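Local coordinates for iron binding protein FbpA (Mannheimia haemolytica, PDB 1Q35) that binds ferric iron and, as a periplasmic solute-binding protein, probably delivers it to an uptake system in the inner membrane, at residues 147-152 and 290-295; 157-162 and 305-310. All coordinates share one frame; numbering follows the deposited sequence.

Contact 1 of 2, residues 147-152 and 290-295; sequences FAAMIE and DTIKLE
Ile292 packs against Ala149 and Glu152 in a small apolar contact between a long helix and a loop. The segment 147-152 lies on helix 141-168. The segment 290-295 is mostly the loop that runs into helix 294-298. Ile292 reaches the helix with one methyl, CD1. This atom lies 3.6 Å from Glu152 CB and almost as close to Glu152 CG, so it meets the aliphatic base of the glutamate. Ile292 CD1 also sits 4.1 Å from Ala149 CB. The methyl thus rests against two residues nearly one helical turn apart. CG1 of Ile292 lies anti to the backbone N (chi1 -168°), and chi2 is also extended, which carries CD1 to the helix surface.

Glu152 bends at chi2 (78°). Its carboxylate is held just beyond helix 294-298: OE2 forms a salt bridge with Lys299 and OE1 a hydrogen bond with Asn300. Asp290 lies beside Ala149, with OD1 4.3 Å from Ala149 CB. The same OD1 is hydrogen-bonded to His153, the next residue of the long helix after Glu152. The other oxygen, Asp290 OD2, accepts from Ile292 N at 3.1 Å. That donor stands 57° out of the carboxylate plane. Asp290 therefore links the loop to the helix and also shapes the loop locally. The side chain of Ala149 is about 11 Å from that of Tyr142, a ferric-ion ligand of this protein, with no iron bound in this apo structure. The closed loop from Asp290 to Ile292 is an Asx turn, here within the fold of a bacterial solute-binding protein.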
loop_
_atom_site.group_PDB
_atom_site.type_symbol
_atom_site.label_atom_id
_atom_site.label_comp_id
_atom_site.label_asym_id
_atom_site.label_seq_id
_atom_site.Cartn_x
_atom_site.Cartn_y
_atom_site.Cartn_z
ATOM N N PHE A 147 3.006 6.291 9.621
ATOM C CA PHE A 147 3.074 7.028 10.878
ATOM C C PHE A 147 2.470 6.220 12.034
ATOM O O PHE A 147 2.922 6.327 13.173
ATOM C CB PHE A 147 2.384 8.399 10.763
ATOM C CG PHE A 147 2.831 9.235 9.580
ATOM C CD1 PHE A 147 1.941 10.111 8.989
ATOM C CD2 PHE A 147 4.120 9.162 9.066
ATOM C CE1 PHE A 147 2.310 10.892 7.903
ATOM C CE2 PHE A 147 4.498 9.945 7.978
ATOM C CZ PHE A 147 3.595 10.818 7.406
ATOM N N ALA A 148 1.463 5.409 11.728
ATOM C CA ALA A 148 0.833 4.538 12.711
ATOM C C ALA A 148 1.815 3.497 13.241
ATOM O O ALA A 148 1.865 3.245 14.440
ATOM C CB ALA A 148 -0.378 3.863 12.106
ATOM N N ALA A 149 2.611 2.908 12.350
ATOM C CA ALA A 149 3.665 1.994 12.776
ATOM C C ALA A 149 4.662 2.727 13.676
ATOM O O ALA A 149 5.107 2.195 14.692
ATOM C CB ALA A 149 4.379 1.391 11.579
ATOM N N MET A 150 5.001 3.960 13.310
ATOM C CA MET A 150 5.929 4.751 14.104
ATOM C C MET A 150 5.371 5.007 15.510
ATOM O O MET A 150 6.121 4.973 16.476
ATOM C CB MET A 150 6.287 6.046 13.376
ATOM C CG MET A 150 7.045 5.778 12.077
ATOM S SD MET A 150 7.485 7.227 11.127
ATOM C CE MET A 150 8.942 7.767 12.034
ATOM N N ILE A 151 4.066 5.220 15.644
ATOM C CA ILE A 151 3.471 5.366 16.970
ATOM C C ILE A 151 3.647 4.092 17.806
ATOM O O ILE A 151 3.959 4.157 18.992
ATOM C CB ILE A 151 1.984 5.766 16.883
ATOM C CG1 ILE A 151 1.845 7.201 16.367
ATOM C CG2 ILE A 151 1.297 5.610 18.250
ATOM C CD1 ILE A 151 0.423 7.595 16.047
ATOM N N GLU A 152 3.459 2.930 17.197
ATOM C CA GLU A 152 3.684 1.672 17.914
ATOM C C GLU A 152 5.109 1.610 18.467
ATOM O O GLU A 152 5.332 1.179 19.601
ATOM C CB GLU A 152 3.418 0.473 16.996
ATOM C CG GLU A 152 3.417 -0.878 17.700
ATOM C CD GLU A 152 2.143 -1.179 18.472
ATOM O OE1 GLU A 152 1.305 -0.274 18.676
ATOM O OE2 GLU A 152 1.977 -2.348 18.893
ATOM N N ASP A 290 10.078 -4.366 8.824
ATOM C CA ASP A 290 9.545 -4.155 10.161
ATOM C C ASP A 290 8.821 -5.434 10.572
ATOM O O ASP A 290 8.060 -5.989 9.790
ATOM C CB ASP A 290 8.579 -2.965 10.130
ATOM C CG ASP A 290 8.248 -2.432 11.496
ATOM O OD1 ASP A 290 7.756 -1.272 11.561
ATOM O OD2 ASP A 290 8.430 -3.076 12.542
ATOM N N THR A 291 9.065 -5.899 11.794
ATOM C CA THR A 291 8.401 -7.098 12.310
ATOM C C THR A 291 7.034 -6.807 12.916
ATOM O O THR A 291 6.357 -7.732 13.352
ATOM C CB THR A 291 9.282 -7.797 13.369
ATOM O OG1 THR A 291 9.607 -6.882 14.419
ATOM C CG2 THR A 291 10.618 -8.233 12.778
ATOM N N ILE A 292 6.622 -5.540 12.962
ATOM C CA ILE A 292 5.320 -5.182 13.511
ATOM C C ILE A 292 4.210 -6.020 12.858
ATOM O O ILE A 292 4.210 -6.262 11.653
ATOM C CB ILE A 292 5.060 -3.666 13.322
ATOM C CG1 ILE A 292 3.846 -3.212 14.138
ATOM C CG2 ILE A 292 4.900 -3.306 11.836
ATOM C CD1 ILE A 292 3.654 -1.703 14.130
ATOM N N LYS A 293 3.272 -6.481 13.670
ATOM C CA LYS A 293 2.113 -7.198 13.155
ATOM C C LYS A 293 1.203 -6.231 12.398
ATOM O O LYS A 293 1.027 -5.084 12.810
ATOM C CB LYS A 293 1.328 -7.832 14.296
ATOM C CG LYS A 293 1.963 -9.050 14.916
ATOM C CD LYS A 293 0.967 -10.210 15.007
ATOM C CE LYS A 293 -0.321 -9.839 15.745
ATOM N NZ LYS A 293 -1.553 -10.151 14.955
ATOM N N LEU A 294 0.589 -6.706 11.319
ATOM C CA LEU A 294 -0.259 -5.859 10.487
ATOM C C LEU A 294 -1.360 -5.172 11.295
ATOM O O LEU A 294 -1.592 -3.978 11.131
ATOM C CB LEU A 294 -0.852 -6.674 9.332
ATOM C CG LEU A 294 0.132 -6.993 8.198
ATOM C CD1 LEU A 294 -0.418 -8.077 7.270
ATOM C CD2 LEU A 294 0.483 -5.737 7.400
ATOM N N GLU A 295 -2.019 -5.907 12.188
ATOM C CA GLU A 295 -3.092 -5.333 12.998
ATOM C C GLU A 295 -2.590 -4.238 13.928
ATOM O O GLU A 295 -3.346 -3.338 14.278
ATOM C CB GLU A 295 -3.801 -6.410 13.821
ATOM C CG GLU A 295 -4.668 -7.353 13.001
ATOM C CD GLU A 295 -3.954 -8.631 12.591
ATOM O OE1 GLU A 295 -2.703 -8.664 12.543
ATOM O OE2 GLU A 295 -4.659 -9.615 12.294
#

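Contact 2 of 2, residues 157-162 and 305-310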
loop_
_atom_site.group_PDB
_atom_site.type_symbol
_atom_site.label_atom_id
_atom_site.label_comp_id
_atom_site.label_asym_id
_atom_site.label_seq_id
_atom_site.Cartn_x
_atom_site.Cartn_y
_atom_site.Cartn_z
ATOM N N GLU A 157 4.348 11.406 21.127
ATOM C CA GLU A 157 5.171 12.612 21.270
ATOM C C GLU A 157 6.323 12.606 20.262
ATOM O O GLU A 157 6.536 13.580 19.535
ATOM C CB GLU A 157 5.706 12.759 22.695
ATOM C CG GLU A 157 4.642 13.156 23.700
ATOM C CD GLU A 157 5.181 13.311 25.115
ATOM O OE1 GLU A 157 6.353 12.955 25.374
ATOM O OE2 GLU A 157 4.409 13.789 25.979
ATOM N N LYS A 158 7.065 11.503 20.217
ATOM C CA LYS A 158 8.183 11.361 19.289
ATOM C C LYS A 158 7.695 11.318 17.845
ATOM O O LYS A 158 8.346 11.870 16.961
ATOM C CB LYS A 158 8.988 10.093 19.614
ATOM C CG LYS A 158 10.267 9.886 18.801
ATOM C CD LYS A 158 11.056 8.649 19.250
ATOM C CE LYS A 158 11.952 8.899 20.452
ATOM N NZ LYS A 158 12.176 7.650 21.248
ATOM N N THR A 159 6.567 10.670 17.586
ATOM C CA THR A 159 6.044 10.631 16.224
ATOM C C THR A 159 5.606 12.033 15.774
ATOM O O THR A 159 5.846 12.421 14.635
ATOM C CB THR A 159 4.908 9.608 16.079
ATOM O OG1 THR A 159 5.405 8.303 16.402
ATOM C CG2 THR A 159 4.458 9.509 14.630
ATOM N N LYS A 160 4.988 12.804 16.665
ATOM C CA LYS A 160 4.608 14.177 16.330
ATOM C C LYS A 160 5.836 15.032 16.040
ATOM O O LYS A 160 5.831 15.811 15.090
ATOM C CB LYS A 160 3.770 14.820 17.435
ATOM C CG LYS A 160 3.203 16.179 17.015
ATOM C CD LYS A 160 2.251 16.741 18.053
ATOM C CE LYS A 160 1.708 18.089 17.620
ATOM N NZ LYS A 160 0.714 18.607 18.595
ATOM N N ALA A 161 6.880 14.892 16.848
ATOM C CA ALA A 161 8.117 15.633 16.618
ATOM C C ALA A 161 8.707 15.274 15.255
ATOM O O ALA A 161 9.182 16.155 14.532
ATOM C CB ALA A 161 9.123 15.387 17.724
ATOM N N PHE A 162 8.661 13.994 14.895
ATOM C CA PHE A 162 9.071 13.557 13.571
ATOM C C PHE A 162 8.251 14.250 12.480
ATOM O O PHE A 162 8.817 14.767 11.517
ATOM C CB PHE A 162 8.968 12.031 13.440
ATOM C CG PHE A 162 8.960 11.561 12.020
ATOM C CD1 PHE A 162 10.115 11.596 11.254
ATOM C CD2 PHE A 162 7.791 11.115 11.431
ATOM C CE1 PHE A 162 10.102 11.170 9.935
ATOM C CE2 PHE A 162 7.773 10.701 10.107
ATOM C CZ PHE A 162 8.932 10.725 9.366
ATOM N N LEU A 305 -3.580 9.862 12.332
ATOM C CA LEU A 305 -4.327 10.869 11.586
ATOM C C LEU A 305 -4.506 12.130 12.428
ATOM O O LEU A 305 -4.418 13.244 11.915
ATOM C CB LEU A 305 -5.680 10.313 11.141
ATOM C CG LEU A 305 -6.485 11.200 10.190
ATOM C CD1 LEU A 305 -5.749 11.392 8.872
ATOM C CD2 LEU A 305 -7.856 10.607 9.954
ATOM N N LYS A 306 -4.723 11.951 13.726
ATOM C CA LYS A 306 -4.842 13.067 14.655
ATOM C C LYS A 306 -3.557 13.891 14.685
ATOM O O LYS A 306 -3.606 15.121 14.682
ATOM C CB LYS A 306 -5.183 12.539 16.048
ATOM C CG LYS A 306 -5.480 13.584 17.096
ATOM C CD LYS A 306 -5.954 12.911 18.384
ATOM C CE LYS A 306 -6.309 13.912 19.467
ATOM N NZ LYS A 306 -7.557 14.670 19.173
ATOM N N LEU A 307 -2.401 13.229 14.699
ATOM C CA LEU A 307 -1.134 13.954 14.696
ATOM C C LEU A 307 -0.939 14.743 13.409
ATOM O O LEU A 307 -0.465 15.876 13.445
ATOM C CB LEU A 307 0.054 13.014 14.874
ATOM C CG LEU A 307 0.124 12.281 16.209
ATOM C CD1 LEU A 307 1.387 11.448 16.282
ATOM C CD2 LEU A 307 0.052 13.234 17.392
ATOM N N VAL A 308 -1.294 14.142 12.280
ATOM C CA VAL A 308 -1.167 14.815 10.984
ATOM C C VAL A 308 -2.008 16.096 10.978
ATOM O O VAL A 308 -1.570 17.140 10.493
ATOM C CB VAL A 308 -1.567 13.870 9.825
ATOM C CG1 VAL A 308 -1.679 14.627 8.510
ATOM C CG2 VAL A 308 -0.554 12.743 9.690
ATOM N N ASP A 309 -3.207 16.009 11.542
ATOM C CA ASP A 309 -4.082 17.169 11.676
ATOM C C ASP A 309 -3.490 18.221 12.611
ATOM O O ASP A 309 -3.511 19.410 12.290
ATOM C CB ASP A 309 -5.465 16.745 12.169
ATOM C CG ASP A 309 -6.411 17.917 12.306
ATOM O OD1 ASP A 309 -6.668 18.590 11.288
ATOM O OD2 ASP A 309 -6.920 18.253 13.394
ATOM N N GLU A 310 -2.948 17.802 13.754
ATOM C CA GLU A 310 -2.389 18.742 14.725
ATOM C C GLU A 310 -1.233 19.542 14.139
ATOM O O GLU A 310 -1.133 20.746 14.366
ATOM C CB GLU A 310 -1.923 18.012 15.987
ATOM C CG GLU A 310 -3.054 17.514 16.865
ATOM C CD GLU A 310 -2.577 16.656 18.018
ATOM O OE1 GLU A 310 -3.433 15.990 18.628
ATOM O OE2 GLU A 310 -1.363 16.656 18.317
HETATM O O HOH W 1 0.320 21.098 17.430
#
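Lys160 NZ bonds to Glu310 OE2 at 2.9 Å, a salt bridge between two helices. The same ammonium group donates to a water 2.8 Å from NZ. This water makes a weak, long bond back to Glu310 O, so one residue is reached both directly and through water. The lysine meets OE2 on its anti side, 28° out of the carboxylate plane. Lys160 is extended along its whole length, with CG anti to the backbone N (chi1 -172°). This carries the charge across to the other helix, where the lysine and glutamate side chains run at about a right angle.

Leu307 packs beside the salt bridge, and its two methyls meet different residues. CD2 lies 4.0 Å from Lys160 CB, against the aliphatic part of the lysine. CD1 faces Thr159, 4.0 Å from Thr159 CB and equally close to its CG2 methyl. The threonine turns its methyl to the leucine, while its OG1 is hydrogen-bonded to Gly155 O within its own helix. The salt bridge lies at the side of this apolar contact.

This is plain helix-helix packing, away from the annotated sites. The two short helix segments cross at -45°, with axes 9.9 Å apart. Helix 301-311, near the C-terminus, lies here on the later half of helix 141-168. Leu307 also touches Leu163, and Val308 reaches back to Phe147 on the same long helix. Phe162 packs on Leu122 and Ala125 in a neighbouring loop.

How the contacts relate
Both contacts use helix 141-168, and their centres are 15 Å apart. Their partners, the loop leading into helix 294-298 and helix 301-311, come one after the other in the chain, so one continuous piece of the chain packs on the long helix in both contacts. Both contacts are partly buried. Contact 1 is the nearer to the chain's centre and to an iron ligand; contact 2 lies farther out. Contact 1 is mainly apolar, with no polar bond between its segments, and Glu152 finds its polar partners outside the two segments. Contact 2 joins two helices and adds a direct salt bridge. They also touch each other: Met150 packs on Phe162.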